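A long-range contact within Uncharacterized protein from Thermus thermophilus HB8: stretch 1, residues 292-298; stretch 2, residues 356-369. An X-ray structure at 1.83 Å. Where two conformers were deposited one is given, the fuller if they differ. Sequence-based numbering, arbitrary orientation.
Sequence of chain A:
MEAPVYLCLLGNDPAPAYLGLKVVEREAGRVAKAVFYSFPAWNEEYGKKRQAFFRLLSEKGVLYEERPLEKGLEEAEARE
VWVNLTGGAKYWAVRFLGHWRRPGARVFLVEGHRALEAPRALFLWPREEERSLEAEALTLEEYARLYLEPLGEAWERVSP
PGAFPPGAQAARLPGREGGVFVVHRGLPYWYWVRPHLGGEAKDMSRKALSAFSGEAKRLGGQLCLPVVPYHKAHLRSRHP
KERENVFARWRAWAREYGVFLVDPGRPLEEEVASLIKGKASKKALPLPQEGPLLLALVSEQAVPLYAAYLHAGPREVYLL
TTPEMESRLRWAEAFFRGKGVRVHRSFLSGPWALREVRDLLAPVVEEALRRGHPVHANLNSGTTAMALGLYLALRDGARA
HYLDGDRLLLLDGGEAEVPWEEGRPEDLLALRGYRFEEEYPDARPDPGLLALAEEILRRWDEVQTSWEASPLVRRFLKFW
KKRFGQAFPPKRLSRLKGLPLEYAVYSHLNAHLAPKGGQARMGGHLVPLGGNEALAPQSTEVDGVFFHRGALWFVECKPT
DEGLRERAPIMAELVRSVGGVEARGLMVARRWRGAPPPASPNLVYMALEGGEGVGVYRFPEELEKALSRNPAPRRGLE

Stretch 1, residues 292-298: PLLLALV
Stretch 2 356-369: EVRDLLAPVVEEAL

The strand of stretch 1 packs against one face of a helix, Glu356 to Leu369. The helix begins before this stretch and continues after it. The two elements run nearly antiparallel, with 165° between their N-to-C directions and a signed crossing angle of -165°. Their axes come within 10.8 Å. In register, the CA of Leu293 lies 7.9 Å from the CA of Ala368, the CA of Leu295 lies 8.2 Å from the CA of Leu361, and the CA of Leu297 lies 9.0 Å from the CA of Val357. The spacing thus widens slightly along the strand. No hydrogen bond crosses the contact. It is wholly apolar and buries 295 Å², both sides summed.

Pro292 precedes the strand and follows a cis peptide bond. Its phi/psi is -72/161, its ring is C-gamma exo, and it does not reach the helix.

Leu293 is extended, at -108/146. Its CA-to-CB bond points toward the helix. Chi1 is -90° (m) and chi2 is 55° (p). Leu293 CD2 lies 3.5 Å from Ala368 CB, the closest contact of the set. The CA spacing is also shortest here. Leu293 CD2 is 3.9 Å from Val364 CG1, one helical turn earlier.

Leu294, at -123/126 with chi1 174° (t) and chi2 57° (p), is out of reach of the helix. This is the alternation expected of a strand.

Leu295, at -110/131, has its CA-to-CB bond pointing toward the helix and has the largest covered area, 73 Å². Chi1 is -41° (m) and chi2 is -179° (t). Leu295 CD1 lies 3.7 Å from Val365 CG2. Leu295 CD2 lies 4.3 Å from Leu361 CD2 and 4.2 Å from Val364 CG1. Leu361 is mt (chi1 -68°, chi2 174°). Val364 and Val365 are both t, at 169° and 171°. The CA-to-CB bond of Val364 points toward the strand, whereas that of Val365 points sideways.

The CA-to-CB bond of Ala296, at -155/154, points away. That of Leu297, at -87/165, points sideways, but the end of the side chain comes nearer. Chi1 is -55° (m) and chi2 is 125°, between wells; this is one of two deposited conformers. Leu297 CD2 lies 4.1 Å from Val357 CG2; chi1 of Val357 is 177° (t). Val298, at -120/130 and chi1 176° (t), makes no contact.

The helix is kinked where the N atoms of Pro363 and Val364 have no bond to the turn before. Proline has no amide hydrogen to give. The N of Val364 instead makes a weak bond of 3.0 Å to O of Leu361. Regular bonding resumes from Val365 N to Leu361 O, 3.0 Å. Leu361 has phi/psi -93/-24, and Val364 -70/-47.

Away from the strand, Arg358 and Asp359 form a salt bridge, Arg358 NE to Asp359 OD1 at 3.2 Å. Charge pairing thus stays outside the apolar contact.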

# COMPACT_ATOMS: atom_id res chain seq x y z
N PRO A 292 -8.76 26.92 3.47
CA PRO A 292 -9.06 25.71 4.26
C PRO A 292 -7.82 24.99 4.80
O PRO A 292 -6.70 25.20 4.29
CB PRO A 292 -9.76 24.79 3.25
CG PRO A 292 -10.11 25.64 2.09
CD PRO A 292 -9.12 26.75 2.06
N LEU A 293 -8.03 24.16 5.80
CA LEU A 293 -7.02 23.31 6.39
C LEU A 293 -7.27 21.87 6.01
O LEU A 293 -8.42 21.44 5.92
CB LEU A 293 -7.12 23.33 7.90
CG LEU A 293 -6.37 24.34 8.72
CD1 LEU A 293 -6.69 25.73 8.26
CD2 LEU A 293 -6.75 24.15 10.18
N LEU A 294 -6.18 21.13 5.84
CA LEU A 294 -6.24 19.67 5.72
C LEU A 294 -5.36 19.08 6.80
O LEU A 294 -4.18 19.43 6.92
CB LEU A 294 -5.76 19.21 4.36
CG LEU A 294 -5.63 17.70 4.12
CD1 LEU A 294 -6.97 17.00 4.38
CD2 LEU A 294 -5.14 17.42 2.71
N LEU A 295 -5.93 18.18 7.58
CA LEU A 295 -5.21 17.40 8.57
C LEU A 295 -5.16 15.95 8.10
O LEU A 295 -6.18 15.40 7.71
CB LEU A 295 -5.92 17.45 9.91
CG LEU A 295 -6.50 18.77 10.38
CD1 LEU A 295 -7.14 18.58 11.74
CD2 LEU A 295 -5.44 19.83 10.40
N ALA A 296 -3.98 15.36 8.13
CA ALA A 296 -3.81 13.99 7.67
C ALA A 296 -2.61 13.32 8.31
O ALA A 296 -1.64 14.00 8.72
CB ALA A 296 -3.64 13.97 6.15
N LEU A 297 -2.68 11.99 8.40
CA LEU A 297 -1.53 11.17 8.72
C LEU A 297 -0.80 10.87 7.40
O LEU A 297 -1.38 11.11 6.33
CB LEU A 297 -2.01 9.91 9.47
CG LEU A 297 -2.81 10.53 10.62
CD1 LEU A 297 -4.25 10.09 10.79
CD2 LEU A 297 -2.03 10.60 11.92
N VAL A 298 0.45 10.40 7.47
CA VAL A 298 1.17 9.97 6.30
C VAL A 298 1.54 8.52 6.50
O VAL A 298 2.06 8.12 7.55
CB VAL A 298 2.42 10.84 6.02
CG1 VAL A 298 3.19 10.28 4.82
CG2 VAL A 298 2.01 12.27 5.73
N GLU A 356 -1.02 11.37 21.33
CA GLU A 356 -0.19 12.41 20.74
C GLU A 356 -0.86 13.06 19.54
O GLU A 356 -0.81 14.28 19.38
CB GLU A 356 1.18 11.88 20.33
CG GLU A 356 2.03 11.43 21.51
CD GLU A 356 3.42 10.98 21.12
OE1 GLU A 356 3.81 11.19 19.95
OE2 GLU A 356 4.13 10.44 21.98
N VAL A 357 -1.48 12.27 18.67
CA VAL A 357 -2.16 12.87 17.53
C VAL A 357 -3.28 13.80 18.01
O VAL A 357 -3.42 14.93 17.53
CB VAL A 357 -2.77 11.81 16.57
CG1 VAL A 357 -3.52 12.51 15.46
CG2 VAL A 357 -1.68 10.92 16.00
N ARG A 358 -4.09 13.29 18.94
CA ARG A 358 -5.21 14.04 19.48
C ARG A 358 -4.72 15.36 20.09
O ARG A 358 -5.27 16.43 19.80
CB ARG A 358 -5.95 13.22 20.54
CG ARG A 358 -7.25 13.87 21.04
CD ARG A 358 -7.77 13.18 22.30
NE ARG A 358 -6.69 13.20 23.29
CZ ARG A 358 -6.44 12.27 24.21
NH1 ARG A 358 -7.20 11.21 24.34
NH2 ARG A 358 -5.40 12.43 25.02
N ASP A 359 -3.67 15.29 20.89
CA ASP A 359 -3.21 16.47 21.63
C ASP A 359 -2.48 17.46 20.74
O ASP A 359 -2.57 18.67 20.95
CB ASP A 359 -2.34 16.03 22.80
CG ASP A 359 -3.15 15.37 23.89
OD1 ASP A 359 -4.40 15.37 23.83
OD2 ASP A 359 -2.52 14.83 24.81
N LEU A 360 -1.81 16.96 19.72
CA LEU A 360 -1.20 17.83 18.73
C LEU A 360 -2.24 18.56 17.92
O LEU A 360 -2.05 19.74 17.58
CB LEU A 360 -0.29 17.04 17.78
CG LEU A 360 1.09 16.67 18.29
CD1 LEU A 360 1.70 15.56 17.44
CD2 LEU A 360 1.97 17.92 18.24
N LEU A 361 -3.32 17.87 17.54
CA LEU A 361 -4.27 18.47 16.62
C LEU A 361 -5.46 19.20 17.23
O LEU A 361 -6.01 20.09 16.58
CB LEU A 361 -4.73 17.47 15.54
CG LEU A 361 -3.62 17.08 14.56
CD1 LEU A 361 -4.09 15.97 13.63
CD2 LEU A 361 -3.19 18.26 13.73
N ALA A 362 -5.85 18.87 18.45
CA ALA A 362 -7.01 19.49 19.08
C ALA A 362 -6.94 21.03 19.03
O ALA A 362 -7.91 21.68 18.60
CB ALA A 362 -7.21 18.98 20.50
N PRO A 363 -5.81 21.61 19.43
CA PRO A 363 -5.72 23.08 19.41
C PRO A 363 -5.80 23.70 18.02
O PRO A 363 -6.30 24.83 17.86
CB PRO A 363 -4.34 23.36 20.03
CG PRO A 363 -3.96 22.11 20.74
CD PRO A 363 -4.57 21.00 19.94
N VAL A 364 -5.33 22.97 17.01
CA VAL A 364 -5.36 23.44 15.64
C VAL A 364 -6.82 23.46 15.18
O VAL A 364 -7.30 24.44 14.61
CB VAL A 364 -4.47 22.53 14.74
CG1 VAL A 364 -4.68 22.83 13.26
CG2 VAL A 364 -3.02 22.63 15.13
N VAL A 365 -7.53 22.37 15.44
CA VAL A 365 -8.94 22.29 15.12
C VAL A 365 -9.72 23.43 15.81
O VAL A 365 -10.51 24.12 15.17
CB VAL A 365 -9.51 20.93 15.55
CG1 VAL A 365 -11.03 20.88 15.43
CG2 VAL A 365 -8.88 19.83 14.72
N GLU A 366 -9.49 23.59 17.09
CA GLU A 366 -10.26 24.56 17.87
C GLU A 366 -10.01 25.99 17.37
O GLU A 366 -10.96 26.73 17.17
CB GLU A 366 -10.01 24.41 19.37
CG GLU A 366 -10.83 23.24 19.94
CD GLU A 366 -10.37 22.73 21.29
OE1 GLU A 366 -9.62 23.44 21.99
OE2 GLU A 366 -10.77 21.60 21.65
N GLU A 367 -8.76 26.32 17.11
CA GLU A 367 -8.42 27.62 16.54
C GLU A 367 -9.03 27.78 15.15
O GLU A 367 -9.61 28.82 14.84
CB GLU A 367 -6.91 27.82 16.53
CG GLU A 367 -6.42 29.12 15.91
CD GLU A 367 -6.78 30.37 16.71
OE1 GLU A 367 -7.28 30.26 17.84
OE2 GLU A 367 -6.55 31.48 16.19
N ALA A 368 -8.95 26.75 14.31
CA ALA A 368 -9.53 26.83 12.98
C ALA A 368 -11.03 27.10 13.02
O ALA A 368 -11.53 27.92 12.23
CB ALA A 368 -9.26 25.55 12.21
N LEU A 369 -11.74 26.42 13.91
CA LEU A 369 -13.19 26.56 14.00
C LEU A 369 -13.58 27.92 14.58
O LEU A 369 -14.62 28.47 14.24
CB LEU A 369 -13.79 25.42 14.84
CG LEU A 369 -13.71 24.04 14.17
CD1 LEU A 369 -14.26 22.99 15.13
CD2 LEU A 369 -14.42 23.98 12.82